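Competence/damage-inducible protein CinA (Agrobacterium tumefaciens, PDB 2A9S) belongs to the CinA family and is probably a nicotinamide-nucleotide amidase that hydrolyses nicotinamide mononucleotide to nicotinic acid mononucleotide. Local coordinates at residues Val28-Ser33 against Phe102-Thr107; Asp67-Gly72 against Leu88-Gly93. All blocks are in the same frame, centred on the assembly; numbering follows the deposited sequence. Where two conformers were deposited one is given.

Both contacts lie in one alpha/beta unit. Interaction 1 is within its mixed sheet and pairs two parallel strands, 28-32 and 102-108, with its centre about 3 Å from the centre of the folded chain. Interaction 2 lies in the helical layer on one face of that sheet and joins the end of helix 62-69 and the loop after it to helix 84-96. The contact centres are about 10 Å apart. Along the chain, both segments of interaction 2 fall between the two strands of interaction 1. Helix 84-96 leads into strand 102-108 and packs on it through Met90 and Ala91, which ties the helical connection between the two strands to the sheet.

Interaction 1 of 2, residues Val28-Ser33 against Phe102-Thr107; sequences VSTAES and FAVAVT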
loop_
_atom_site.group_PDB
_atom_site.type_symbol
_atom_site.label_atom_id
_atom_site.label_comp_id
_atom_site.label_asym_id
_atom_site.label_seq_id
_atom_site.Cartn_x
_atom_site.Cartn_y
_atom_site.Cartn_z
ATOM N N VAL A 28 6.995 -3.681 -11.414
ATOM C CA VAL A 28 6.331 -2.409 -11.181
ATOM C C VAL A 28 6.488 -1.980 -9.723
ATOM O O VAL A 28 6.552 -2.833 -8.818
ATOM C CB VAL A 28 4.812 -2.487 -11.545
ATOM C CG1 VAL A 28 4.108 -3.574 -10.743
ATOM C CG2 VAL A 28 4.124 -1.109 -11.365
ATOM N N SER A 29 6.525 -0.680 -9.507
ATOM C CA SER A 29 6.403 -0.146 -8.159
ATOM C C SER A 29 5.319 0.902 -8.164
ATOM O O SER A 29 5.013 1.478 -9.204
ATOM C CB SER A 29 7.718 0.437 -7.655
ATOM O OG SER A 29 8.131 1.534 -8.433
ATOM N N THR A 30 4.725 1.126 -6.999
ATOM C CA THR A 30 3.590 2.032 -6.929
ATOM C C THR A 30 3.892 3.059 -5.875
ATOM O O THR A 30 4.560 2.749 -4.875
ATOM C CB THR A 30 2.281 1.247 -6.557
ATOM O OG1 THR A 30 2.418 0.672 -5.260
ATOM C CG2 THR A 30 2.057 0.066 -7.542
ATOM N N ALA A 31 3.362 4.264 -6.068
ATOM C CA ALA A 31 3.509 5.331 -5.101
ATOM C C ALA A 31 2.126 5.938 -4.935
ATOM O O ALA A 31 1.609 6.499 -5.895
ATOM C CB ALA A 31 4.461 6.385 -5.617
ATOM N N GLU A 32 1.544 5.866 -3.741
ATOM C CA GLU A 32 0.122 6.141 -3.624
ATOM C C GLU A 32 -0.165 7.151 -2.532
ATOM O O GLU A 32 0.254 6.991 -1.389
ATOM C CB GLU A 32 -0.651 4.848 -3.319
ATOM C CG GLU A 32 -0.352 3.726 -4.327
ATOM C CD GLU A 32 -1.194 2.530 -4.112
ATOM O OE1 GLU A 32 -2.422 2.712 -3.955
ATOM O OE2 GLU A 32 -0.612 1.418 -4.138
ATOM N N SER A 33 -0.918 8.171 -2.883
ATOM C CA SER A 33 -1.388 9.082 -1.880
ATOM C C SER A 33 -2.882 8.699 -1.652
ATOM O O SER A 33 -3.205 7.858 -0.747
ATOM C CB SER A 33 -1.090 10.512 -2.360
ATOM O OG SER A 33 -1.301 11.503 -1.356
ATOM N N PHE A 102 8.964 -0.022 -14.206
ATOM C CA PHE A 102 7.945 1.043 -14.325
ATOM C C PHE A 102 7.462 1.444 -12.937
ATOM O O PHE A 102 7.390 0.593 -12.043
ATOM C CB PHE A 102 6.703 0.551 -15.091
ATOM C CG PHE A 102 6.994 -0.052 -16.458
ATOM C CD1 PHE A 102 7.686 0.666 -17.426
ATOM C CD2 PHE A 102 6.550 -1.337 -16.758
ATOM C CE1 PHE A 102 7.961 0.103 -18.687
ATOM C CE2 PHE A 102 6.812 -1.911 -18.004
ATOM C CZ PHE A 102 7.509 -1.193 -18.976
ATOM N N ALA A 103 7.115 2.716 -12.753
ATOM C CA ALA A 103 6.439 3.130 -11.513
ATOM C C ALA A 103 5.174 3.882 -11.894
ATOM O O ALA A 103 5.113 4.550 -12.953
ATOM C CB ALA A 103 7.329 3.983 -10.628
ATOM N N VAL A 104 4.139 3.722 -11.085
ATOM C CA VAL A 104 2.937 4.539 -11.245
ATOM C C VAL A 104 2.721 5.283 -9.932
ATOM O O VAL A 104 2.829 4.680 -8.851
ATOM C CB VAL A 104 1.678 3.686 -11.639
ATOM C CG1 VAL A 104 1.407 2.550 -10.615
ATOM C CG2 VAL A 104 0.430 4.624 -11.915
ATOM N N ALA A 105 2.381 6.572 -10.045
ATOM C CA ALA A 105 2.186 7.454 -8.896
ATOM C C ALA A 105 0.839 8.165 -9.009
ATOM O O ALA A 105 0.467 8.591 -10.102
ATOM C CB ALA A 105 3.312 8.500 -8.842
ATOM N N VAL A 106 0.124 8.285 -7.898
ATOM C CA VAL A 106 -1.174 8.990 -7.908
ATOM C C VAL A 106 -1.254 9.939 -6.726
ATOM O O VAL A 106 -0.824 9.588 -5.595
ATOM C CB VAL A 106 -2.408 8.012 -7.937
ATOM C CG1 VAL A 106 -2.334 7.077 -9.151
ATOM C CG2 VAL A 106 -2.552 7.199 -6.629
ATOM N N THR A 107 -1.787 11.147 -6.975
ATOM C CA THR A 107 -2.013 12.100 -5.907
ATOM C C THR A 107 -3.325 12.829 -6.228
ATOM O O THR A 107 -3.488 13.351 -7.353
ATOM C CB THR A 107 -0.840 13.119 -5.707
ATOM O OG1 THR A 107 -1.188 14.023 -4.648
ATOM C CG2 THR A 107 -0.517 13.909 -6.967
HETATM O O HOH W 1 -2.718 13.309 -2.630
#
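Phe102 O accepts a hydrogen bond from Ser29 N at 3.0 Å and starts the parallel pairing. The Phe102 ring turns away from the neighbouring strand and meets Phe21. Next, Ala103 CA comes to 3.2 Å from Ser29 O, a CA-H...O contact. Val104 bonds twice to strand 28-32: its N donates to Ser29 O at 3.1 Å, and its O receives Ala31 N at 2.9 Å. Both donors lie in the plane of the carbonyl they approach. The Val104 side chain runs beside that of Thr30, pointing the same way. With chi1 at 56°, Val104 CG1 sits between the backbone N and the carbonyl carbon, 4.0 Å from Thr30 CG2. On the other face, Ala105 CB meets Ala31 CB at 4.0 Å. Val106 N then bonds to Ala31 O, nearly in line with the carbonyl (C=O...N 169°). Val106 O takes Ser33 N, tilted 24° from the carbonyl plane. At Thr107 a water takes over the polar link: it lies 2.6 Å from both Thr107 OG1, to which it donates, and Ser33 OG. Thr107 OG1 also bonds to Ala81 O, and Ser33 OG to Lys65 NZ. Glu32 turns its carboxylate to Thr35 and to the backbone N atoms of Ile39 and Ala40 at the start of helix 38-43. Strand 102-108 is the middle strand of a mixed five-stranded sheet, and 28-32 is next to it. Strand 53-59 flanks 28-32 in parallel, and strand 123-130 flanks 102-108 antiparallel. Helix 84-96 covers the face with Ala31, Ala103 and Ala105; helix 147-167 packs on Val28, Phe102 and Val104.

Interaction 2 of 2, residues Asp67-Gly72 against Leu88-Gly93; sequences DMLGVG and LQMAHG
Gln89 reaches from helix 84-96 to Val71 and Gly72, in the loop after helix 62-69. Its CB lies 3.9 Å from Val71 CG2. Beyond CG the chain is extended, with CD anti to CA (chi2 -170°), which carries the amide to the backbone of the loop. There OE1 accepts Gly72 N at 2.9 Å. The N-H points almost straight at OE1 (167°), but the donor is tilted 27° from the amide plane. The same oxygen lies 3.4 Å from Val71 CG1 and has a weak hydrogen bond with Thr75 OG1. Gly72 is the N-cap of helix 73-79, so Gln89 grips the turn between two successive helices. Helix 62-69 ends at Leu69, and Gly70, with positive phi, is the first residue to leave it. Val71 CG2 packs on Met90 CG at 3.7 Å, and Leu69 CD1 meets the same CG at 3.8 Å, so the methionine stem is touched by both residues. Met90 also reaches Thr59 of strand 53-59. At the next helical turn Gly93 has no side chain, and its CA comes to 3.2 Å from Leu69 O. A water donates to Leu69 O and to Gln89 O, bridging the two backbones.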
loop_
_atom_site.group_PDB
_atom_site.type_symbol
_atom_site.label_atom_id
_atom_site.label_comp_id
_atom_site.label_asym_id
_atom_site.label_seq_id
_atom_site.Cartn_x
_atom_site.Cartn_y
_atom_site.Cartn_z
ATOM N N ASP A 67 10.336 12.153 2.355
ATOM C CA ASP A 67 11.249 11.098 2.871
ATOM C C ASP A 67 11.364 9.873 1.999
ATOM O O ASP A 67 12.470 9.392 1.703
ATOM C CB ASP A 67 10.795 10.565 4.248
ATOM C CG ASP A 67 10.640 11.636 5.285
ATOM O OD1 ASP A 67 11.188 12.748 5.090
ATOM O OD2 ASP A 67 9.949 11.350 6.295
ATOM N N MET A 68 10.208 9.317 1.634
ATOM C CA MET A 68 10.182 8.085 0.894
ATOM C C MET A 68 10.512 8.286 -0.574
ATOM O O MET A 68 11.141 7.432 -1.170
ATOM C CB MET A 68 8.809 7.362 1.034
ATOM C CG MET A 68 8.358 6.966 2.469
ATOM S SD MET A 68 6.830 5.995 2.406
ATOM C CE MET A 68 7.468 4.341 2.352
ATOM N N LEU A 69 10.065 9.394 -1.176
ATOM C CA LEU A 69 10.155 9.523 -2.633
ATOM C C LEU A 69 11.071 10.642 -3.154
ATOM O O LEU A 69 11.336 10.699 -4.360
ATOM C CB LEU A 69 8.761 9.666 -3.242
ATOM C CG LEU A 69 7.845 8.458 -2.997
ATOM C CD1 LEU A 69 6.448 8.811 -3.529
ATOM C CD2 LEU A 69 8.385 7.164 -3.629
ATOM N N GLY A 70 11.519 11.506 -2.247
ATOM C CA GLY A 70 12.353 12.658 -2.617
ATOM C C GLY A 70 11.617 13.773 -3.343
ATOM O O GLY A 70 12.237 14.533 -4.108
ATOM N N VAL A 71 10.304 13.886 -3.130
ATOM C CA VAL A 71 9.538 14.992 -3.692
ATOM C C VAL A 71 10.024 16.277 -3.005
ATOM O O VAL A 71 10.195 16.305 -1.786
ATOM C CB VAL A 71 8.022 14.823 -3.475
ATOM C CG1 VAL A 71 7.279 16.064 -3.930
ATOM C CG2 VAL A 71 7.496 13.580 -4.229
ATOM N N GLY A 72 10.260 17.328 -3.793
ATOM C CA GLY A 72 10.813 18.577 -3.249
ATOM C C GLY A 72 9.850 19.398 -2.416
ATOM O O GLY A 72 8.670 19.551 -2.772
ATOM N N LEU A 88 4.673 13.632 -11.042
ATOM C CA LEU A 88 5.914 13.331 -11.750
ATOM C C LEU A 88 7.061 13.008 -10.799
ATOM O O LEU A 88 7.761 12.028 -11.032
ATOM C CB LEU A 88 6.305 14.477 -12.683
ATOM C CG LEU A 88 5.370 14.736 -13.861
ATOM C CD1 LEU A 88 5.834 16.016 -14.572
ATOM C CD2 LEU A 88 5.403 13.551 -14.803
ATOM N N GLN A 89 7.252 13.788 -9.739
ATOM C CA GLN A 89 8.339 13.521 -8.782
ATOM C C GLN A 89 8.150 12.230 -7.987
ATOM O O GLN A 89 9.104 11.478 -7.764
ATOM C CB GLN A 89 8.562 14.699 -7.842
ATOM C CG GLN A 89 9.162 15.873 -8.605
ATOM C CD GLN A 89 9.618 16.983 -7.708
ATOM O OE1 GLN A 89 9.282 17.030 -6.531
ATOM N NE2 GLN A 89 10.377 17.916 -8.278
ATOM N N MET A 90 6.909 11.967 -7.584
ATOM C CA MET A 90 6.568 10.691 -6.957
ATOM C C MET A 90 6.931 9.496 -7.869
ATOM O O MET A 90 7.525 8.507 -7.404
ATOM C CB MET A 90 5.073 10.644 -6.602
ATOM C CG MET A 90 4.636 11.529 -5.416
ATOM S SD MET A 90 2.822 11.590 -5.113
ATOM C CE MET A 90 2.502 9.906 -4.566
ATOM N N ALA A 91 6.590 9.589 -9.146
ATOM C CA ALA A 91 6.797 8.487 -10.085
ATOM C C ALA A 91 8.311 8.243 -10.248
ATOM O O ALA A 91 8.797 7.103 -10.208
ATOM C CB ALA A 91 6.133 8.810 -11.452
ATOM N N HIS A 92 9.046 9.346 -10.390
ATOM C CA HIS A 92 10.491 9.296 -10.511
ATOM C C HIS A 92 11.121 8.687 -9.254
ATOM O O HIS A 92 11.976 7.778 -9.351
ATOM C CB HIS A 92 11.037 10.700 -10.754
ATOM C CG HIS A 92 12.522 10.733 -10.917
ATOM N ND1 HIS A 92 13.372 11.108 -9.901
ATOM C CD2 HIS A 92 13.307 10.396 -11.970
ATOM C CE1 HIS A 92 14.622 11.031 -10.332
ATOM N NE2 HIS A 92 14.611 10.591 -11.581
ATOM N N GLY A 93 10.717 9.187 -8.081
ATOM C CA GLY A 93 11.176 8.623 -6.799
ATOM C C GLY A 93 10.883 7.139 -6.616
ATOM O O GLY A 93 11.751 6.365 -6.166
HETATM O O HOH W 2 11.441 12.358 -6.716
#